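Long-range contact in 336aa long hypothetical dTDP-glucose 4,6-dehydratase (Pyrococcus horikoshii, PDB 2HUN), which binds NAD and probably acts as a dTDP-glucose 4,6-dehydratase, a lyase that works on a nucleotide-linked sugar: residues S3-F14 and F19-I33. Sequence-based numbering, arbitrary orientation.
Sequences SMKLLVTGGMGF and FIRYILEKHPDWEVI. With NAD (nicotinamide-adenine-dinucleotide), chain C.
Met4 lies alongside Trp30, pointing the same way, and runs over one face of its indole. Its CB sits 3.9 Å from the centroid of the Trp30 five-membered ring and 14° off the ring normal, a CH-pi contact. CG is anti to the backbone N (chi1 179°) and the chain runs on extended, carrying the sulfur across to the benzo ring: SD stands 4.0 Å from the centroid of the Trp30 six-membered ring, a Met-aromatic contact over the face. The opposite face is covered by the His27 ring, and at the indole edge Leu6 CD1 comes within 3.5 Å of Trp30 CZ3. Replacing Trp30 by an alanine would probably leave Met4 SD and Leu6 CD1 without their aromatic partner and open a gap between Met4 and His27. In the parallel backbone ladder, Glu31 N and Ile33 N donate to Met4 O and Leu6 O, while Leu6 N and Val8 N donate to Glu31 O and Ile33 O, all with N-H...O angles of at least 162°. With helix 14-26 running back nearly antiparallel to strand 5-9, the paired strands 5-9 and 31-36 complete a Rossmann beta-alpha-beta unit, the helix packing on the sheet face bearing Leu6 and Val8. There Val8 CG2 meets the edge of the Phe19 ring at CE2 (3.9 Å), and CG1 meets Ile20 CG1 (4.0 Å). Ile20 CD1 reaches Gly11 CA at 3.8 Å; a CB on Gly11 would run into that methyl. Gly10 and Gly13 probably belong to the GxxGxxG motif of extended short-chain dehydrogenases; a CB on either would run into NAD. Phe14 N donates a nearly straight bond to NAD O2A (3.1 Å).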
loop_
_atom_site.group_PDB
_atom_site.type_symbol
_atom_site.label_atom_id
_atom_site.label_comp_id
_atom_site.label_asym_id
_atom_site.label_seq_id
_atom_site.Cartn_x
_atom_site.Cartn_y
_atom_site.Cartn_z
ATOM N N SER A 3 -7.225 -30.908 -13.821
ATOM C CA SER A 3 -6.015 -30.368 -14.500
ATOM C C SER A 3 -5.949 -28.848 -14.413
ATOM O O SER A 3 -6.905 -28.148 -14.754
ATOM C CB SER A 3 -5.993 -30.791 -15.971
ATOM O OG SER A 3 -5.055 -30.018 -16.703
ATOM N N MET A 4 -4.805 -28.347 -13.965
ATOM C CA MET A 4 -4.588 -26.916 -13.825
ATOM C C MET A 4 -3.090 -26.626 -13.895
ATOM O O MET A 4 -2.300 -27.305 -13.242
ATOM C CB MET A 4 -5.167 -26.456 -12.482
ATOM C CG MET A 4 -4.998 -24.981 -12.158
ATOM S SD MET A 4 -5.914 -24.525 -10.647
ATOM C CE MET A 4 -6.323 -22.805 -11.005
ATOM N N LYS A 5 -2.699 -25.648 -14.711
ATOM C CA LYS A 5 -1.291 -25.263 -14.828
ATOM C C LYS A 5 -1.072 -24.059 -13.916
ATOM O O LYS A 5 -1.764 -23.049 -14.043
ATOM C CB LYS A 5 -0.936 -24.843 -16.258
ATOM C CG LYS A 5 -1.285 -25.839 -17.346
ATOM C CD LYS A 5 -0.757 -25.345 -18.688
ATOM C CE LYS A 5 -1.592 -25.880 -19.837
ATOM N NZ LYS A 5 -1.722 -27.356 -19.782
ATOM N N LEU A 6 -0.103 -24.152 -13.013
ATOM C CA LEU A 6 0.167 -23.051 -12.100
ATOM C C LEU A 6 1.537 -22.432 -12.277
ATOM O O LEU A 6 2.515 -23.123 -12.550
ATOM C CB LEU A 6 0.067 -23.511 -10.642
ATOM C CG LEU A 6 -1.226 -24.127 -10.110
ATOM C CD1 LEU A 6 -1.014 -24.522 -8.646
ATOM C CD2 LEU A 6 -2.378 -23.142 -10.246
ATOM N N LEU A 7 1.588 -21.115 -12.118
ATOM C CA LEU A 7 2.841 -20.386 -12.158
ATOM C C LEU A 7 3.066 -20.048 -10.691
ATOM O O LEU A 7 2.250 -19.351 -10.089
ATOM C CB LEU A 7 2.717 -19.084 -12.949
ATOM C CG LEU A 7 3.975 -18.214 -12.843
ATOM C CD1 LEU A 7 5.137 -18.905 -13.571
ATOM C CD2 LEU A 7 3.713 -16.834 -13.434
ATOM N N VAL A 8 4.137 -20.567 -10.105
ATOM C CA VAL A 8 4.448 -20.285 -8.710
ATOM C C VAL A 8 5.693 -19.408 -8.650
ATOM O O VAL A 8 6.776 -19.850 -9.036
ATOM C CB VAL A 8 4.728 -21.583 -7.907
ATOM C CG1 VAL A 8 5.162 -21.230 -6.486
ATOM C CG2 VAL A 8 3.477 -22.477 -7.879
ATOM N N THR A 9 5.545 -18.164 -8.187
ATOM C CA THR A 9 6.699 -17.269 -8.086
ATOM C C THR A 9 7.358 -17.493 -6.727
ATOM O O THR A 9 6.684 -17.798 -5.737
ATOM C CB THR A 9 6.309 -15.763 -8.217
ATOM O OG1 THR A 9 5.634 -15.330 -7.030
ATOM C CG2 THR A 9 5.402 -15.539 -9.434
ATOM N N GLY A 10 8.676 -17.344 -6.688
ATOM C CA GLY A 10 9.411 -17.548 -5.453
ATOM C C GLY A 10 9.323 -18.990 -4.993
ATOM O O GLY A 10 9.415 -19.281 -3.801
ATOM N N GLY A 11 9.157 -19.899 -5.948
ATOM C CA GLY A 11 9.037 -21.308 -5.626
ATOM C C GLY A 11 10.268 -21.989 -5.056
ATOM O O GLY A 11 10.151 -23.057 -4.456
ATOM N N MET A 12 11.443 -21.391 -5.234
ATOM C CA MET A 12 12.671 -21.990 -4.718
ATOM C C MET A 12 12.916 -21.595 -3.263
ATOM O O MET A 12 13.966 -21.912 -2.692
ATOM C CB MET A 12 13.874 -21.572 -5.570
ATOM C CG MET A 12 14.932 -22.662 -5.681
ATOM S SD MET A 12 14.301 -24.104 -6.585
ATOM C CE MET A 12 14.795 -23.633 -8.281
ATOM N N GLY A 13 11.945 -20.903 -2.671
ATOM C CA GLY A 13 12.068 -20.479 -1.288
ATOM C C GLY A 13 11.414 -21.437 -0.306
ATOM O O GLY A 13 10.926 -22.503 -0.687
ATOM N N PHE A 14 11.387 -21.042 0.961
ATOM C CA PHE A 14 10.818 -21.861 2.033
ATOM C C PHE A 14 9.379 -22.315 1.794
ATOM O O PHE A 14 9.111 -23.506 1.610
ATOM C CB PHE A 14 10.931 -21.083 3.354
ATOM C CG PHE A 14 10.159 -21.679 4.510
ATOM C CD1 PHE A 14 10.055 -23.052 4.679
ATOM C CD2 PHE A 14 9.585 -20.849 5.468
ATOM C CE1 PHE A 14 9.389 -23.594 5.789
ATOM C CE2 PHE A 14 8.919 -21.383 6.580
ATOM C CZ PHE A 14 8.824 -22.759 6.737
ATOM N N PHE A 19 4.939 -25.551 -0.960
ATOM C CA PHE A 19 3.708 -25.471 -1.740
ATOM C C PHE A 19 3.801 -26.362 -2.977
ATOM O O PHE A 19 2.930 -27.199 -3.220
ATOM C CB PHE A 19 3.443 -24.025 -2.178
ATOM C CG PHE A 19 2.158 -23.847 -2.949
ATOM C CD1 PHE A 19 0.923 -23.898 -2.301
ATOM C CD2 PHE A 19 2.183 -23.655 -4.326
ATOM C CE1 PHE A 19 -0.262 -23.758 -3.014
ATOM C CE2 PHE A 19 1.002 -23.514 -5.050
ATOM C CZ PHE A 19 -0.225 -23.566 -4.391
ATOM N N ILE A 20 4.864 -26.177 -3.755
ATOM C CA ILE A 20 5.068 -26.959 -4.967
ATOM C C ILE A 20 5.073 -28.473 -4.722
ATOM O O ILE A 20 4.410 -29.215 -5.439
ATOM C CB ILE A 20 6.379 -26.544 -5.675
ATOM C CG1 ILE A 20 6.235 -25.108 -6.191
ATOM C CG2 ILE A 20 6.701 -27.527 -6.806
ATOM C CD1 ILE A 20 7.481 -24.526 -6.855
ATOM N N ARG A 21 5.808 -28.933 -3.714
ATOM C CA ARG A 21 5.852 -30.365 -3.418
ATOM C C ARG A 21 4.443 -30.864 -3.072
ATOM O O ARG A 21 3.990 -31.904 -3.563
ATOM C CB ARG A 21 6.805 -30.640 -2.247
ATOM C CG ARG A 21 7.111 -32.124 -2.023
ATOM C CD ARG A 21 8.233 -32.310 -1.002
ATOM N NE ARG A 21 9.463 -31.615 -1.386
ATOM C CZ ARG A 21 10.400 -32.124 -2.188
ATOM N NH1 ARG A 21 10.259 -33.340 -2.701
ATOM N NH2 ARG A 21 11.484 -31.412 -2.480
ATOM N N TYR A 22 3.756 -30.110 -2.222
ATOM C CA TYR A 22 2.399 -30.454 -1.811
ATOM C C TYR A 22 1.465 -30.521 -3.028
ATOM O O TYR A 22 0.765 -31.510 -3.244
ATOM C CB TYR A 22 1.881 -29.401 -0.829
ATOM C CG TYR A 22 0.444 -29.592 -0.415
ATOM C CD1 TYR A 22 0.116 -30.400 0.670
ATOM C CD2 TYR A 22 -0.591 -28.955 -1.107
ATOM C CE1 TYR A 22 -1.218 -30.570 1.063
ATOM C CE2 TYR A 22 -1.921 -29.118 -0.725
ATOM C CZ TYR A 22 -2.225 -29.925 0.359
ATOM O OH TYR A 22 -3.535 -30.092 0.742
ATOM N N ILE A 23 1.457 -29.456 -3.818
ATOM C CA ILE A 23 0.604 -29.390 -4.998
ATOM C C ILE A 23 0.800 -30.544 -5.981
ATOM O O ILE A 23 -0.171 -31.171 -6.405
ATOM C CB ILE A 23 0.797 -28.039 -5.731
ATOM C CG1 ILE A 23 -0.095 -26.978 -5.078
ATOM C CG2 ILE A 23 0.514 -28.184 -7.218
ATOM C CD1 ILE A 23 -1.548 -27.414 -4.887
ATOM N N LEU A 24 2.048 -30.825 -6.347
ATOM C CA LEU A 24 2.323 -31.909 -7.286
ATOM C C LEU A 24 1.987 -33.269 -6.687
ATOM O O LEU A 24 1.643 -34.206 -7.405
ATOM C CB LEU A 24 3.792 -31.880 -7.724
ATOM C CG LEU A 24 4.181 -30.672 -8.578
ATOM C CD1 LEU A 24 5.671 -30.699 -8.881
ATOM C CD2 LEU A 24 3.370 -30.683 -9.863
ATOM N N GLU A 25 2.072 -33.374 -5.369
ATOM C CA GLU A 25 1.772 -34.629 -4.706
ATOM C C GLU A 25 0.273 -34.884 -4.632
ATOM O O GLU A 25 -0.179 -36.004 -4.847
ATOM C CB GLU A 25 2.373 -34.629 -3.303
ATOM C CG GLU A 25 2.296 -35.961 -2.596
ATOM C CD GLU A 25 3.197 -36.013 -1.380
ATOM O OE1 GLU A 25 4.401 -35.695 -1.520
ATOM O OE2 GLU A 25 2.705 -36.372 -0.288
ATOM N N LYS A 26 -0.498 -33.839 -4.341
ATOM C CA LYS A 26 -1.952 -33.969 -4.228
ATOM C C LYS A 26 -2.721 -33.929 -5.543
ATOM O O LYS A 26 -3.848 -34.415 -5.617
ATOM C CB LYS A 26 -2.506 -32.880 -3.307
ATOM C CG LYS A 26 -2.577 -33.280 -1.843
ATOM C CD LYS A 26 -1.215 -33.674 -1.296
ATOM C CE LYS A 26 -1.344 -34.231 0.115
ATOM N NZ LYS A 26 -2.232 -35.425 0.139
ATOM N N HIS A 27 -2.122 -33.350 -6.578
ATOM C CA HIS A 27 -2.794 -33.240 -7.865
ATOM C C HIS A 27 -1.976 -33.853 -9.000
ATOM O O HIS A 27 -1.194 -33.167 -9.650
ATOM C CB HIS A 27 -3.080 -31.768 -8.160
ATOM C CG HIS A 27 -3.951 -31.105 -7.135
ATOM N ND1 HIS A 27 -5.293 -31.389 -7.004
ATOM C CD2 HIS A 27 -3.666 -30.186 -6.185
ATOM C CE1 HIS A 27 -5.797 -30.672 -6.016
ATOM N NE2 HIS A 27 -4.830 -29.934 -5.503
ATOM N N PRO A 28 -2.173 -35.157 -9.265
ATOM C CA PRO A 28 -1.478 -35.919 -10.311
ATOM C C PRO A 28 -1.433 -35.266 -11.691
ATOM O O PRO A 28 -0.444 -35.394 -12.408
ATOM C CB PRO A 28 -2.250 -37.234 -10.357
ATOM C CG PRO A 28 -2.828 -37.367 -8.993
ATOM C CD PRO A 28 -3.216 -35.975 -8.620
ATOM N N ASP A 29 -2.502 -34.567 -12.063
ATOM C CA ASP A 29 -2.573 -33.939 -13.381
ATOM C C ASP A 29 -2.239 -32.458 -13.465
ATOM O O ASP A 29 -2.305 -31.864 -14.543
ATOM C CB ASP A 29 -3.954 -34.174 -13.994
ATOM C CG ASP A 29 -4.149 -35.609 -14.440
ATOM O OD1 ASP A 29 -3.302 -36.108 -15.211
ATOM O OD2 ASP A 29 -5.142 -36.239 -14.028
ATOM N N TRP A 30 -1.875 -31.858 -12.341
ATOM C CA TRP A 30 -1.525 -30.445 -12.338
ATOM C C TRP A 30 -0.080 -30.265 -12.784
ATOM O O TRP A 30 0.718 -31.198 -12.727
ATOM C CB TRP A 30 -1.706 -29.857 -10.940
ATOM C CG TRP A 30 -3.128 -29.597 -10.552
ATOM C CD1 TRP A 30 -4.232 -30.321 -10.914
ATOM C CD2 TRP A 30 -3.591 -28.588 -9.645
ATOM N NE1 TRP A 30 -5.351 -29.827 -10.284
ATOM C CE2 TRP A 30 -4.986 -28.764 -9.500
ATOM C CE3 TRP A 30 -2.960 -27.555 -8.940
ATOM C CZ2 TRP A 30 -5.764 -27.944 -8.673
ATOM C CZ3 TRP A 30 -3.734 -26.739 -8.115
ATOM C CH2 TRP A 30 -5.124 -26.940 -7.991
ATOM N N GLU A 31 0.247 -29.059 -13.231
ATOM C CA GLU A 31 1.597 -28.743 -13.676
ATOM C C GLU A 31 2.075 -27.455 -13.019
ATOM O O GLU A 31 1.285 -26.549 -12.750
ATOM C CB GLU A 31 1.636 -28.582 -15.192
ATOM C CG GLU A 31 1.408 -29.865 -15.965
ATOM C CD GLU A 31 1.410 -29.631 -17.462
ATOM O OE1 GLU A 31 2.394 -29.058 -17.972
ATOM O OE2 GLU A 31 0.426 -30.015 -18.129
ATOM N N VAL A 32 3.375 -27.371 -12.774
ATOM C CA VAL A 32 3.939 -26.197 -12.143
ATOM C C VAL A 32 5.144 -25.608 -12.866
ATOM O O VAL A 32 6.048 -26.323 -13.296
ATOM C CB VAL A 32 4.370 -26.511 -10.700
ATOM C CG1 VAL A 32 5.211 -25.367 -10.150
ATOM C CG2 VAL A 32 3.140 -26.746 -9.826
ATOM N N ILE A 33 5.132 -24.292 -13.008
ATOM C CA ILE A 33 6.242 -23.574 -13.594
ATOM C C ILE A 33 6.676 -22.687 -12.446
ATOM O O ILE A 33 5.896 -21.863 -11.970
ATOM C CB ILE A 33 5.831 -22.670 -14.758
ATOM C CG1 ILE A 33 5.364 -23.510 -15.944
ATOM C CG2 ILE A 33 7.009 -21.789 -15.144
ATOM C CD1 ILE A 33 4.819 -22.679 -17.091
HETATM P PA NAD C . 12.093 -16.884 1.198
HETATM O O1A NAD C . 12.975 -15.736 1.462
HETATM O O2A NAD C . 12.451 -18.225 1.740
HETATM O O5B NAD C . 11.978 -17.034 -0.394
HETATM C C5B NAD C . 11.577 -15.965 -1.264
HETATM C C4B NAD C . 11.751 -16.549 -2.673
HETATM O O4B NAD C . 11.330 -15.593 -3.666
HETATM C C3B NAD C . 13.243 -16.876 -2.966
HETATM O O3B NAD C . 13.359 -18.175 -3.571
HETATM C C2B NAD C . 13.688 -15.698 -3.852
HETATM O O2B NAD C . 14.779 -15.947 -4.739
HETATM C C1B NAD C . 12.392 -15.340 -4.580
HETATM N N9A NAD C . 12.316 -13.929 -5.019
HETATM C C8A NAD C . 12.478 -12.813 -4.284
HETATM N N7A NAD C . 12.327 -11.745 -5.065
HETATM C C5A NAD C . 12.067 -12.160 -6.301
HETATM C C6A NAD C . 11.820 -11.515 -7.545
HETATM N N6A NAD C . 11.811 -10.198 -7.694
HETATM N N1A NAD C . 11.580 -12.346 -8.665
HETATM C C2A NAD C . 11.593 -13.743 -8.533
HETATM N N3A NAD C . 11.827 -14.348 -7.361
HETATM C C4A NAD C . 12.057 -13.565 -6.275
HETATM O O3 NAD C . 10.739 -16.498 1.935
HETATM P PN NAD C . 9.336 -17.186 2.192
HETATM O O1N NAD C . 9.272 -17.208 3.682
HETATM O O2N NAD C . 9.238 -18.512 1.546
HETATM O O5D NAD C . 8.246 -16.092 1.715
HETATM C C5D NAD C . 7.235 -16.341 0.734
HETATM C C4D NAD C . 6.137 -15.254 0.861
HETATM O O4D NAD C . 5.372 -15.441 2.063
HETATM C C3D NAD C . 6.713 -13.832 0.881
HETATM O O3D NAD C . 5.887 -12.993 0.031
HETATM C C2D NAD C . 6.613 -13.425 2.378
HETATM O O2D NAD C . 6.450 -12.008 2.490
HETATM C C1D NAD C . 5.402 -14.223 2.833
HETATM N N1N NAD C . 5.382 -14.566 4.270
HETATM C C2N NAD C . 6.323 -15.477 4.857
HETATM C C3N NAD C . 6.227 -15.759 6.231
HETATM C C7N NAD C . 7.199 -16.738 6.929
HETATM O O7N NAD C . 6.961 -17.085 8.092
HETATM N N7N NAD C . 8.253 -17.198 6.266
HETATM C C4N NAD C . 5.216 -15.149 7.017
HETATM C C5N NAD C . 4.302 -14.255 6.422
HETATM C C6N NAD C . 4.371 -13.956 5.051
#